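Side-chain contacts in pumilio domain-containing protein C56F2.08c (Schizosaccharomyces pombe, PDB 6NX5), which probably binds AU-rich regions in the 3' untranslated regions of mRNAs, the chain here being the RNA recognition motif (RRM) domain of a PUF-family protein: residues M5-N10 with W34-D39; S18-L23 with N40-S45; V44-L49 with I53-A58. All coordinates share one frame; numbering follows the deposited sequence.

The three contacts sample both layers of one RRM domain. Contact 1 lies on the sheet face that the helices do not cover, the face RRMs commonly use for RNA. Contacts 2 and 3 lie on the other face, where helices 17-24 and 49-59 pack. Strand 42-46 ties them together. It runs between strands 4-9 and 30-35 of contact 1, and it gives Ala42 and Val44 to contact 2 and Tyr46 to contact 3. The centres of contacts 1 and 2 are about 7 Å apart, those of 2 and 3 about 12 Å, and those of 1 and 3 about 15 Å. A backbone hydrogen bond from Leu6 N to Val44 O (2.8 Å) joins segment 5-10 to strand 42-46.

Contact 1: residues M5-N10 with W34-D39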
ATOM      1  N   MET A   5      -2.517   2.920   7.322  1.00  6.61           N
ATOM      2  CA  MET A   5      -1.823   2.999   6.043  1.00  7.19           C
ATOM      3  C   MET A   5      -2.633   3.820   5.055  1.00  7.78           C
ATOM      4  O   MET A   5      -3.848   3.614   4.918  1.00  8.82           O
ATOM      5  CB  MET A   5      -1.585   1.613   5.447  1.00  6.88           C
ATOM      6  CG  MET A   5      -0.708   0.721   6.305  1.00  6.34           C
ATOM      7  SD  MET A   5       1.010   1.203   6.047  1.00 12.24           S
ATOM      8  CE  MET A   5       1.892  -0.269   6.500  1.00 14.04           C
ATOM      9  N   LEU A   6      -1.946   4.728   4.372  1.00  8.56           N
ATOM     10  CA  LEU A   6      -2.504   5.494   3.256  1.00  9.28           C
ATOM     11  C   LEU A   6      -1.803   5.071   1.983  1.00 10.66           C
ATOM     12  O   LEU A   6      -0.565   5.026   1.940  1.00 12.60           O
ATOM     13  CB  LEU A   6      -2.317   6.996   3.457  1.00  9.95           C
ATOM     14  CG  LEU A   6      -2.921   7.621   4.716  1.00  9.67           C
ATOM     15  CD1 LEU A   6      -2.552   9.085   4.793  1.00 13.15           C
ATOM     16  CD2 LEU A   6      -4.429   7.472   4.774  1.00 13.24           C
ATOM     17  N   TYR A   7      -2.591   4.768   0.958  1.00  9.95           N
ATOM     18  CA  TYR A   7      -2.089   4.513  -0.384  1.00 10.57           C
ATOM     19  C   TYR A   7      -2.233   5.801  -1.184  1.00 12.43           C
ATOM     20  O   TYR A   7      -3.344   6.305  -1.355  1.00 11.74           O
ATOM     21  CB  TYR A   7      -2.851   3.357  -1.039  1.00 10.28           C
ATOM     22  CG  TYR A   7      -2.509   3.174  -2.502  1.00 13.58           C
ATOM     23  CD1 TYR A   7      -1.242   2.774  -2.898  1.00 11.52           C
ATOM     24  CD2 TYR A   7      -3.451   3.444  -3.472  1.00 13.04           C
ATOM     25  CE1 TYR A   7      -0.936   2.621  -4.241  1.00 14.78           C
ATOM     26  CE2 TYR A   7      -3.156   3.304  -4.806  1.00 20.75           C
ATOM     27  CZ  TYR A   7      -1.902   2.896  -5.179  1.00 15.98           C
ATOM     28  OH  TYR A   7      -1.629   2.751  -6.517  1.00 20.89           O
ATOM     29  N   VAL A   8      -1.108   6.339  -1.638  1.00 12.24           N
ATOM     30  CA  VAL A   8      -1.068   7.636  -2.306  1.00 13.25           C
ATOM     31  C   VAL A   8      -0.739   7.405  -3.773  1.00 14.03           C
ATOM     32  O   VAL A   8       0.266   6.763  -4.095  1.00 15.44           O
ATOM     33  CB  VAL A   8      -0.040   8.568  -1.637  1.00 13.56           C
ATOM     34  CG1 VAL A   8      -0.105   9.979  -2.241  1.00 14.62           C
ATOM     35  CG2 VAL A   8      -0.264   8.616  -0.128  1.00 13.44           C
ATOM     36  N   SER A   9      -1.568   7.949  -4.665  1.00 15.32           N
ATOM     37  CA  SER A   9      -1.364   7.747  -6.090  1.00 15.52           C
ATOM     38  C   SER A   9      -1.497   9.072  -6.830  1.00 16.66           C
ATOM     39  O   SER A   9      -1.960  10.085  -6.290  1.00 17.87           O
ATOM     40  CB  SER A   9      -2.330   6.689  -6.660  1.00 17.42           C
ATOM     41  OG  SER A   9      -3.687   6.985  -6.390  1.00 21.64           O
ATOM     42  N   ASN A  10      -1.044   9.048  -8.079  1.00 18.82           N
ATOM     43  CA  ASN A  10      -0.960  10.238  -8.936  1.00 21.96           C
ATOM     44  C   ASN A  10      -0.012  11.277  -8.351  1.00 19.13           C
ATOM     45  O   ASN A  10      -0.312  12.471  -8.319  1.00 26.89           O
ATOM     46  CB  ASN A  10      -2.329  10.862  -9.210  1.00 19.28           C
ATOM     47  CG  ASN A  10      -2.302  11.752 -10.442  1.00 20.51           C
ATOM     48  OD1 ASN A  10      -1.416  11.604 -11.279  1.00 25.05           O
ATOM     49  ND2 ASN A  10      -3.257  12.674 -10.551  1.00 20.98           N
ATOM     50  N   TRP A  34       6.921   4.107   2.122  1.00 14.60           N
ATOM     51  CA  TRP A  34       7.432   3.214   1.089  1.00 11.81           C
ATOM     52  C   TRP A  34       7.087   3.784  -0.280  1.00 13.49           C
ATOM     53  O   TRP A  34       5.976   4.275  -0.495  1.00 16.92           O
ATOM     54  CB  TRP A  34       6.831   1.814   1.192  1.00 10.94           C
ATOM     55  CG  TRP A  34       7.105   1.097   2.466  1.00 10.17           C
ATOM     56  CD1 TRP A  34       8.056   0.152   2.670  1.00 15.34           C
ATOM     57  CD2 TRP A  34       6.400   1.240   3.699  1.00 10.22           C
ATOM     58  NE1 TRP A  34       8.000  -0.304   3.967  1.00 14.08           N
ATOM     59  CE2 TRP A  34       6.991   0.355   4.621  1.00 12.52           C
ATOM     60  CE3 TRP A  34       5.330   2.033   4.119  1.00 13.22           C
ATOM     61  CZ2 TRP A  34       6.545   0.233   5.931  1.00 14.14           C
ATOM     62  CZ3 TRP A  34       4.879   1.903   5.428  1.00 15.19           C
ATOM     63  CH2 TRP A  34       5.492   1.014   6.317  1.00 14.24           C
ATOM     64  N   MET A  35       8.029   3.717  -1.215  1.00 13.73           N
ATOM     65  CA  MET A  35       7.791   4.176  -2.574  1.00 15.33           C
ATOM     66  C   MET A  35       7.484   2.983  -3.469  1.00 17.03           C
ATOM     67  O   MET A  35       8.127   1.939  -3.361  1.00 18.88           O
ATOM     68  CB  MET A  35       9.007   4.930  -3.119  1.00 18.33           C
ATOM     69  CG  MET A  35       9.403   6.122  -2.266  1.00 18.15           C
ATOM     70  SD  MET A  35       8.101   7.358  -2.140  1.00 18.85           S
ATOM     71  CE  MET A  35       8.035   7.932  -3.844  1.00 18.59           C
ATOM     72  N   LEU A  36       6.489   3.140  -4.340  1.00 15.92           N
ATOM     73  CA  LEU A  36       6.111   2.102  -5.299  1.00 16.62           C
ATOM     74  C   LEU A  36       6.692   2.390  -6.672  1.00 21.87           C
ATOM     75  O   LEU A  36       6.039   2.162  -7.691  1.00 26.33           O
ATOM     76  CB  LEU A  36       4.597   1.965  -5.375  1.00 14.88           C
ATOM     77  CG  LEU A  36       3.938   1.419  -4.105  1.00 14.23           C
ATOM     78  CD1 LEU A  36       2.420   1.533  -4.161  1.00 17.98           C
ATOM     79  CD2 LEU A  36       4.341  -0.024  -3.860  1.00 18.16           C
ATOM     80  N   SER A  37       7.919   2.903  -6.702  1.00 18.69           N
ATOM     81  CA  SER A  37       8.613   3.136  -7.958  1.00 25.62           C
ATOM     82  C   SER A  37       8.741   1.823  -8.730  1.00 27.93           C
ATOM     83  O   SER A  37       8.913   0.755  -8.134  1.00 27.79           O
ATOM     84  CB  SER A  37       9.992   3.735  -7.690  1.00 36.85           C
ATOM     85  OG  SER A  37       9.942   4.680  -6.637  1.00 41.06           O
ATOM     86  N   PRO A  38       8.686   1.871 -10.067  1.00 29.97           N
ATOM     87  CA  PRO A  38       8.682   3.092 -10.877  1.00 26.21           C
ATOM     88  C   PRO A  38       7.315   3.751 -11.033  1.00 26.38           C
ATOM     89  O   PRO A  38       7.206   4.733 -11.776  1.00 28.97           O
ATOM     90  CB  PRO A  38       9.189   2.592 -12.226  1.00 28.07           C
ATOM     91  CG  PRO A  38       8.606   1.226 -12.318  1.00 31.45           C
ATOM     92  CD  PRO A  38       8.677   0.662 -10.913  1.00 29.95           C
ATOM     93  N   ASP A  39       6.293   3.239 -10.352  1.00 29.03           N
ATOM     94  CA  ASP A  39       4.998   3.899 -10.402  1.00 25.96           C
ATOM     95  C   ASP A  39       5.020   5.175  -9.561  1.00 23.49           C
ATOM     96  O   ASP A  39       5.803   5.325  -8.618  1.00 24.27           O
ATOM     97  CB  ASP A  39       3.888   2.968  -9.918  1.00 29.29           C
ATOM     98  CG  ASP A  39       2.509   3.462 -10.302  1.00 29.94           C
ATOM     99  OD1 ASP A  39       2.376   4.031 -11.409  1.00 29.67           O
ATOM    100  OD2 ASP A  39       1.563   3.291  -9.501  1.00 29.28           O
TER
HETATM  101  O   HOH W   1       0.303   1.632  -7.601  1.00 26.54           O
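Met5 and Trp34 touch through the thioether end of one and the six-membered ring of the other. Met5 CE lies 3.8 Å from Trp34 CH2. Met5 SD stands 5.0 Å from the centroid of that ring, 56° off its normal, so this Met-aromatic contact is oblique. The two side chains cross at about a right angle. Met5 is bent at chi2 (-79°), which lays its sulfur and methyl beside the indole.

The second pair is Tyr7 and Leu36. Leu36 CD1 meets the Tyr7 ring at its edge, near the ring plane, with Tyr7 CE1 3.5 Å away. Tyr7 CG is anti to the backbone N (chi1 172°), which brings the ring edge against Leu36. Beyond it, one water joins the polar ends. It lies 2.5 Å from Tyr7 OH and donates to Asp39 OD2 at 2.8 Å.

Strands 4-9 and 30-35 are not neighbours in the sheet. Strand 42-46 runs between them, and the side chains meet across it on the face away from the two helices. In the RRM fold this face commonly binds RNA, and aromatic residues on it often take part.

Ile43 of the middle strand packs against both Met5 and Trp34. Ser41 OG hydrogen-bonds Asp39 OD2 and makes a weak bond to Tyr7 OH. In the two-chain assembly, the Tyr7 ring stacks on Tyr7 of the second subunit. Trp34 and Met35 pair with a strand of that subunit in an antiparallel ladder.

Contact 2: residues S18-L23 with N40-S45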
ATOM      1  N   SER A  18      11.433  11.843   0.394  1.00 22.59           N
ATOM      2  CA  SER A  18      11.636  12.991   1.272  0.64 22.41           C
ATOM      3  C   SER A  18      10.565  14.052   1.047  1.00 21.82           C
ATOM      4  O   SER A  18      10.090  14.670   2.003  1.00 21.08           O
ATOM      5  CB  SER A  18      13.034  13.577   1.059  0.64 23.83           C
ATOM      6  OG  SER A  18      13.187  14.012  -0.274  0.64 26.99           O
ATOM      7  N   ALA A  19      10.158  14.266  -0.205  1.00 22.29           N
ATOM      8  CA  ALA A  19       9.080  15.214  -0.464  1.00 19.58           C
ATOM      9  C   ALA A  19       7.774  14.738   0.164  1.00 23.61           C
ATOM     10  O   ALA A  19       7.009  15.536   0.720  1.00 23.23           O
ATOM     11  CB  ALA A  19       8.916  15.428  -1.972  1.00 20.40           C
ATOM     12  N   ILE A  20       7.518  13.434   0.106  1.00 21.12           N
ATOM     13  CA  ILE A  20       6.274  12.903   0.651  1.00 17.82           C
ATOM     14  C   ILE A  20       6.231  13.077   2.165  1.00 17.18           C
ATOM     15  O   ILE A  20       5.186  13.424   2.728  1.00 16.33           O
ATOM     16  CB  ILE A  20       6.112  11.437   0.215  1.00 16.70           C
ATOM     17  CG1 ILE A  20       5.864  11.416  -1.296  1.00 22.08           C
ATOM     18  CG2 ILE A  20       4.972  10.757   0.978  1.00 17.04           C
ATOM     19  CD1 ILE A  20       5.972  10.072  -1.912  1.00 25.77           C
ATOM     20  N   HIS A  21       7.352  12.841   2.853  1.00 17.88           N
ATOM     21  CA  HIS A  21       7.379  13.067   4.299  1.00 22.35           C
ATOM     22  C   HIS A  21       7.060  14.514   4.630  1.00 24.83           C
ATOM     23  O   HIS A  21       6.262  14.798   5.531  1.00 19.43           O
ATOM     24  CB  HIS A  21       8.735  12.672   4.891  1.00 25.87           C
ATOM     25  CG  HIS A  21       8.794  12.797   6.382  1.00 32.51           C
ATOM     26  ND1 HIS A  21       8.774  14.017   7.022  1.00 35.66           N
ATOM     27  CD2 HIS A  21       8.842  11.859   7.358  1.00 36.50           C
ATOM     28  CE1 HIS A  21       8.846  13.826   8.327  1.00 34.27           C
ATOM     29  NE2 HIS A  21       8.885  12.527   8.557  1.00 35.25           N
ATOM     30  N   ALA A  22       7.690  15.448   3.917  1.00 23.03           N
ATOM     31  CA  ALA A  22       7.411  16.860   4.140  1.00 25.43           C
ATOM     32  C   ALA A  22       5.921  17.157   4.031  1.00 24.61           C
ATOM     33  O   ALA A  22       5.352  17.849   4.883  1.00 26.79           O
ATOM     34  CB  ALA A  22       8.207  17.706   3.144  1.00 22.51           C
ATOM     35  N   LEU A  23       5.266  16.611   3.008  1.00 23.39           N
ATOM     36  CA  LEU A  23       3.854  16.898   2.789  1.00 22.43           C
ATOM     37  C   LEU A  23       2.978  16.261   3.861  1.00 21.56           C
ATOM     38  O   LEU A  23       2.052  16.896   4.377  1.00 22.23           O
ATOM     39  CB  LEU A  23       3.439  16.411   1.404  1.00 26.31           C
ATOM     40  CG  LEU A  23       1.957  16.452   1.042  1.00 30.69           C
ATOM     41  CD1 LEU A  23       1.529  17.874   0.723  1.00 32.69           C
ATOM     42  CD2 LEU A  23       1.691  15.527  -0.133  1.00 33.19           C
ATOM     43  N   ASN A  40       4.148   6.107  -9.921  1.00 19.94           N
ATOM     44  CA  ASN A  40       4.044   7.369  -9.202  1.00 19.83           C
ATOM     45  C   ASN A  40       3.127   7.225  -7.990  1.00 17.51           C
ATOM     46  O   ASN A  40       2.184   7.997  -7.808  1.00 17.52           O
ATOM     47  CB  ASN A  40       3.560   8.476 -10.144  1.00 19.78           C
ATOM     48  CG  ASN A  40       2.191   8.194 -10.758  1.00 22.84           C
ATOM     49  OD1 ASN A  40       1.815   7.044 -10.972  1.00 25.75           O
ATOM     50  ND2 ASN A  40       1.437   9.262 -11.052  1.00 21.90           N
ATOM     51  N   SER A  41       3.403   6.227  -7.143  1.00 16.53           N
ATOM     52  CA  SER A  41       2.588   5.974  -5.958  1.00 15.90           C
ATOM     53  C   SER A  41       3.472   5.704  -4.745  1.00 15.18           C
ATOM     54  O   SER A  41       4.672   5.437  -4.858  1.00 15.06           O
ATOM     55  CB  SER A  41       1.624   4.794  -6.177  1.00 19.19           C
ATOM     56  OG  SER A  41       0.792   5.018  -7.300  1.00 26.61           O
ATOM     57  N   ALA A  42       2.860   5.777  -3.563  1.00 13.92           N
ATOM     58  CA  ALA A  42       3.587   5.558  -2.320  1.00 13.31           C
ATOM     59  C   ALA A  42       2.615   5.097  -1.242  1.00 13.15           C
ATOM     60  O   ALA A  42       1.393   5.152  -1.401  1.00 12.06           O
ATOM     61  CB  ALA A  42       4.330   6.825  -1.870  1.00 13.90           C
ATOM     62  N   ILE A  43       3.189   4.604  -0.145  1.00 11.62           N
ATOM     63  CA  ILE A  43       2.443   4.194   1.039  1.00 10.66           C
ATOM     64  C   ILE A  43       2.981   4.984   2.214  1.00 10.70           C
ATOM     65  O   ILE A  43       4.203   5.078   2.399  1.00 11.45           O
ATOM     66  CB  ILE A  43       2.563   2.685   1.319  1.00  9.89           C
ATOM     67  CG1 ILE A  43       1.946   1.902   0.169  1.00  9.95           C
ATOM     68  CG2 ILE A  43       1.861   2.352   2.640  1.00  9.98           C
ATOM     69  CD1 ILE A  43       2.323   0.441   0.183  1.00 14.62           C
ATOM     70  N   VAL A  44       2.071   5.564   3.000  1.00 10.34           N
ATOM     71  CA  VAL A  44       2.422   6.411   4.130  1.00 10.81           C
ATOM     72  C   VAL A  44       1.716   5.858   5.352  1.00 11.34           C
ATOM     73  O   VAL A  44       0.510   5.583   5.297  1.00 12.59           O
ATOM     74  CB  VAL A  44       2.000   7.874   3.914  1.00 14.42           C
ATOM     75  CG1 VAL A  44       2.371   8.710   5.128  1.00 16.24           C
ATOM     76  CG2 VAL A  44       2.598   8.442   2.637  1.00 14.79           C
ATOM     77  N   SER A  45       2.447   5.685   6.448  1.00 10.95           N
ATOM     78  CA  SER A  45       1.868   5.158   7.673  0.52 10.44           C
ATOM     79  C   SER A  45       1.885   6.193   8.786  1.00 11.70           C
ATOM     80  O   SER A  45       2.846   6.959   8.932  1.00 14.27           O
ATOM     81  CB  SER A  45       2.597   3.891   8.144  0.52 11.49           C
ATOM     82  OG  SER A  45       3.889   4.192   8.627  0.52 15.61           O
TER
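Ile20 meets Ala42 and Val44 with two separate branches of its side chain. Its CB points from helix 17-24 toward the strand, and the side chain forks there. The short branch, CG2, lies beside the carbonyl carbon. It reaches Val44 CG2 at 3.7 Å, methyl against methyl. The long branch leaves through CG1, on the side of the backbone nitrogen (chi1 -69°). From CG1 the chain is extended (chi2 168°), and this sends CD1 on to the methyl of Ala42. Ile20 CD1 and Ala42 CB are 3.6 Å apart.

Ala42 and Val44 are alternate residues of one strand, so both side chains fall on the helix side of the sheet. Ile43 between them points the other way. The single isoleucine thus spans two successive inward positions of the strand. All three residues are buried, and the touching groups are all apolar. This is helix-on-sheet packing in the RRM core.

Around it, Met35 of strand 30-35 touches both Ile20 and Ala42. Leu11 and Thr15, from the loop before the helix, pack on Ile20, while Val8 of strand 4-9 packs on Val44.

Contact 3: residues V44-L49 with I53-A58; sequences VSYESL and IVARDA
This contact is the corner of the RRM fold where strand 42-46 gives way to helix 49-59, one step of the beta-alpha-beta-beta-alpha-beta order of the domain. Ser48 occupies the N-cap position, and Leu49 opens the helix. The first turn is closed by a backbone hydrogen bond from Ile53 N to Leu49 O, 2.9 Å long and with an N-H...O angle of 164°.

The side chains of the same two residues also meet, crossing at a slant. Leu49 CG and Ile53 CD1 are 3.8 Å apart, and Leu49 CD1 also approaches Ile53 CG1 at 3.9 Å. A chi1 of 172° swings Leu49 CG to the side opposite the backbone nitrogen, which brings the branched end up against Ile53. Ile53 also touches Leu75 of strand 72-75, so it bridges the start of the helix and the edge of the sheet. With an alanine here, both Leu49 and Leu75 would probably lose an apolar partner, and the leucine at the start of the helix would be left freer to turn.

Farther along, the helix faces the sheet through Ala55. Its methyl sits by the phenol end of Tyr46, whose CB points toward the helix. Ala55 CB is 3.8 Å from Tyr46 CE1, and it approaches the ring obliquely. The buried hydroxyl has a polar partner in the backbone oxygen of Phe24, which links this corner to helix 17-24. Of the Tyr46 atoms, OH comes nearest the methyl, 3.4 Å from Ala55 CB.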
ATOM      1  N   VAL A  44       2.071   5.564   3.000  1.00 10.34           N
ATOM      2  CA  VAL A  44       2.422   6.411   4.130  1.00 10.81           C
ATOM      3  C   VAL A  44       1.716   5.858   5.352  1.00 11.34           C
ATOM      4  O   VAL A  44       0.510   5.583   5.297  1.00 12.59           O
ATOM      5  CB  VAL A  44       2.000   7.874   3.914  1.00 14.42           C
ATOM      6  CG1 VAL A  44       2.371   8.710   5.128  1.00 16.24           C
ATOM      7  CG2 VAL A  44       2.598   8.442   2.637  1.00 14.79           C
ATOM      8  N   SER A  45       2.447   5.685   6.448  1.00 10.95           N
ATOM      9  CA  SER A  45       1.868   5.158   7.673  0.52 10.44           C
ATOM     10  C   SER A  45       1.885   6.193   8.786  1.00 11.70           C
ATOM     11  O   SER A  45       2.846   6.959   8.932  1.00 14.27           O
ATOM     12  CB  SER A  45       2.597   3.891   8.144  0.52 11.49           C
ATOM     13  OG  SER A  45       3.889   4.192   8.627  0.52 15.61           O
ATOM     14  N   TYR A  46       0.801   6.202   9.559  1.00  9.37           N
ATOM     15  CA  TYR A  46       0.680   6.901  10.829  1.00 10.12           C
ATOM     16  C   TYR A  46       0.304   5.895  11.902  1.00 11.39           C
ATOM     17  O   TYR A  46      -0.530   5.009  11.669  1.00 11.47           O
ATOM     18  CB  TYR A  46      -0.414   7.956  10.810  1.00 12.33           C
ATOM     19  CG  TYR A  46      -0.245   9.116   9.879  1.00 10.59           C
ATOM     20  CD1 TYR A  46      -0.873   9.121   8.643  1.00 13.91           C
ATOM     21  CD2 TYR A  46       0.460  10.260  10.266  1.00 11.78           C
ATOM     22  CE1 TYR A  46      -0.774  10.210   7.787  1.00 14.25           C
ATOM     23  CE2 TYR A  46       0.565  11.363   9.404  1.00 14.43           C
ATOM     24  CZ  TYR A  46      -0.051  11.332   8.179  1.00 14.66           C
ATOM     25  OH  TYR A  46       0.045  12.407   7.326  1.00 16.44           O
ATOM     26  N   GLU A  47       0.840   6.067  13.109  1.00 13.24           N
ATOM     27  CA  GLU A  47       0.376   5.223  14.203  1.00 16.39           C
ATOM     28  C   GLU A  47      -1.075   5.537  14.563  1.00 12.23           C
ATOM     29  O   GLU A  47      -1.856   4.622  14.843  1.00 18.61           O
ATOM     30  CB  GLU A  47       1.286   5.376  15.426  1.00 22.88           C
ATOM     31  CG  GLU A  47       1.071   4.323  16.501  1.00 32.17           C
ATOM     32  CD  GLU A  47       1.740   2.993  16.186  1.00 45.17           C
ATOM     33  OE1 GLU A  47       2.351   2.403  17.103  1.00 44.09           O
ATOM     34  OE2 GLU A  47       1.655   2.536  15.025  1.00 48.89           O
ATOM     35  N   SER A  48      -1.475   6.814  14.514  1.00 11.82           N
ATOM     36  CA  SER A  48      -2.821   7.233  14.923  1.00 10.64           C
ATOM     37  C   SER A  48      -3.791   7.265  13.757  1.00  8.80           C
ATOM     38  O   SER A  48      -3.537   7.937  12.746  1.00  9.47           O
ATOM     39  CB  SER A  48      -2.818   8.617  15.584  1.00 16.22           C
ATOM     40  OG  SER A  48      -1.808   8.711  16.573  1.00 34.20           O
ATOM     41  N   LEU A  49      -4.920   6.559  13.928  1.00  7.98           N
ATOM     42  CA  LEU A  49      -5.994   6.590  12.942  1.00  7.51           C
ATOM     43  C   LEU A  49      -6.488   8.002  12.690  1.00  7.13           C
ATOM     44  O   LEU A  49      -6.713   8.384  11.535  1.00  7.50           O
ATOM     45  CB  LEU A  49      -7.147   5.700  13.406  1.00  7.71           C
ATOM     46  CG  LEU A  49      -8.414   5.789  12.566  1.00 10.70           C
ATOM     47  CD1 LEU A  49      -8.171   5.303  11.156  1.00  9.82           C
ATOM     48  CD2 LEU A  49      -9.481   4.945  13.257  1.00  9.50           C
ATOM     49  N   ILE A  53      -6.892   9.842   9.022  1.00  8.95           N
ATOM     50  CA  ILE A  53      -8.160  10.352   8.489  1.00  9.32           C
ATOM     51  C   ILE A  53      -8.026  11.823   8.114  1.00 10.26           C
ATOM     52  O   ILE A  53      -8.465  12.254   7.041  1.00 10.85           O
ATOM     53  CB  ILE A  53      -9.295  10.157   9.514  1.00  8.87           C
ATOM     54  CG1 ILE A  53      -9.606   8.673   9.703  1.00  8.03           C
ATOM     55  CG2 ILE A  53     -10.571  10.922   9.077  1.00  9.42           C
ATOM     56  CD1 ILE A  53     -10.527   8.433  10.918  1.00  7.57           C
ATOM     57  N   VAL A  54      -7.431  12.619   8.998  1.00 10.47           N
ATOM     58  CA  VAL A  54      -7.299  14.048   8.725  1.00 11.41           C
ATOM     59  C   VAL A  54      -6.435  14.283   7.493  1.00 12.01           C
ATOM     60  O   VAL A  54      -6.759  15.130   6.650  1.00 12.80           O
ATOM     61  CB  VAL A  54      -6.740  14.772   9.960  1.00 12.42           C
ATOM     62  CG1 VAL A  54      -6.253  16.194   9.593  1.00 14.52           C
ATOM     63  CG2 VAL A  54      -7.829  14.840  11.028  1.00 11.94           C
ATOM     64  N   ALA A  55      -5.328  13.543   7.370  1.00 11.70           N
ATOM     65  CA  ALA A  55      -4.464  13.665   6.196  1.00 12.27           C
ATOM     66  C   ALA A  55      -5.203  13.286   4.920  1.00 12.44           C
ATOM     67  O   ALA A  55      -5.114  13.988   3.899  1.00 13.27           O
ATOM     68  CB  ALA A  55      -3.215  12.790   6.370  1.00 11.85           C
ATOM     69  N   ARG A  56      -5.933  12.171   4.952  1.00 11.71           N
ATOM     70  CA  ARG A  56      -6.691  11.735   3.785  1.00 11.87           C
ATOM     71  C   ARG A  56      -7.707  12.795   3.371  1.00 12.60           C
ATOM     72  O   ARG A  56      -7.831  13.126   2.187  1.00 13.31           O
ATOM     73  CB  ARG A  56      -7.375  10.396   4.102  1.00 12.81           C
ATOM     74  CG  ARG A  56      -7.954   9.660   2.888  1.00 15.16           C
ATOM     75  CD  ARG A  56      -9.349  10.139   2.490  1.00 13.14           C
ATOM     76  NE  ARG A  56     -10.187  10.419   3.654  1.00 15.19           N
ATOM     77  CZ  ARG A  56     -10.853   9.497   4.338  1.00 13.02           C
ATOM     78  NH1 ARG A  56     -10.811   8.229   3.973  1.00 12.35           N
ATOM     79  NH2 ARG A  56     -11.570   9.847   5.389  1.00 14.08           N
ATOM     80  N   ASP A  57      -8.456  13.329   4.337  1.00 12.49           N
ATOM     81  CA  ASP A  57      -9.437  14.368   4.034  1.00 13.23           C
ATOM     82  C   ASP A  57      -8.772  15.615   3.478  1.00 14.24           C
ATOM     83  O   ASP A  57      -9.332  16.295   2.604  1.00 15.95           O
ATOM     84  CB  ASP A  57     -10.206  14.747   5.297  1.00 12.96           C
ATOM     85  CG  ASP A  57     -11.206  13.704   5.710  1.00 14.05           C
ATOM     86  OD1 ASP A  57     -11.800  13.874   6.791  1.00 16.78           O
ATOM     87  OD2 ASP A  57     -11.389  12.718   4.967  1.00 16.06           O
ATOM     88  N   ALA A  58      -7.599  15.967   4.005  1.00 14.28           N
ATOM     89  CA  ALA A  58      -6.958  17.202   3.562  1.00 15.30           C
ATOM     90  C   ALA A  58      -6.347  17.076   2.171  1.00 15.85           C
ATOM     91  O   ALA A  58      -6.265  18.074   1.445  1.00 18.22           O
ATOM     92  CB  ALA A  58      -5.892  17.624   4.560  1.00 15.30           C
TER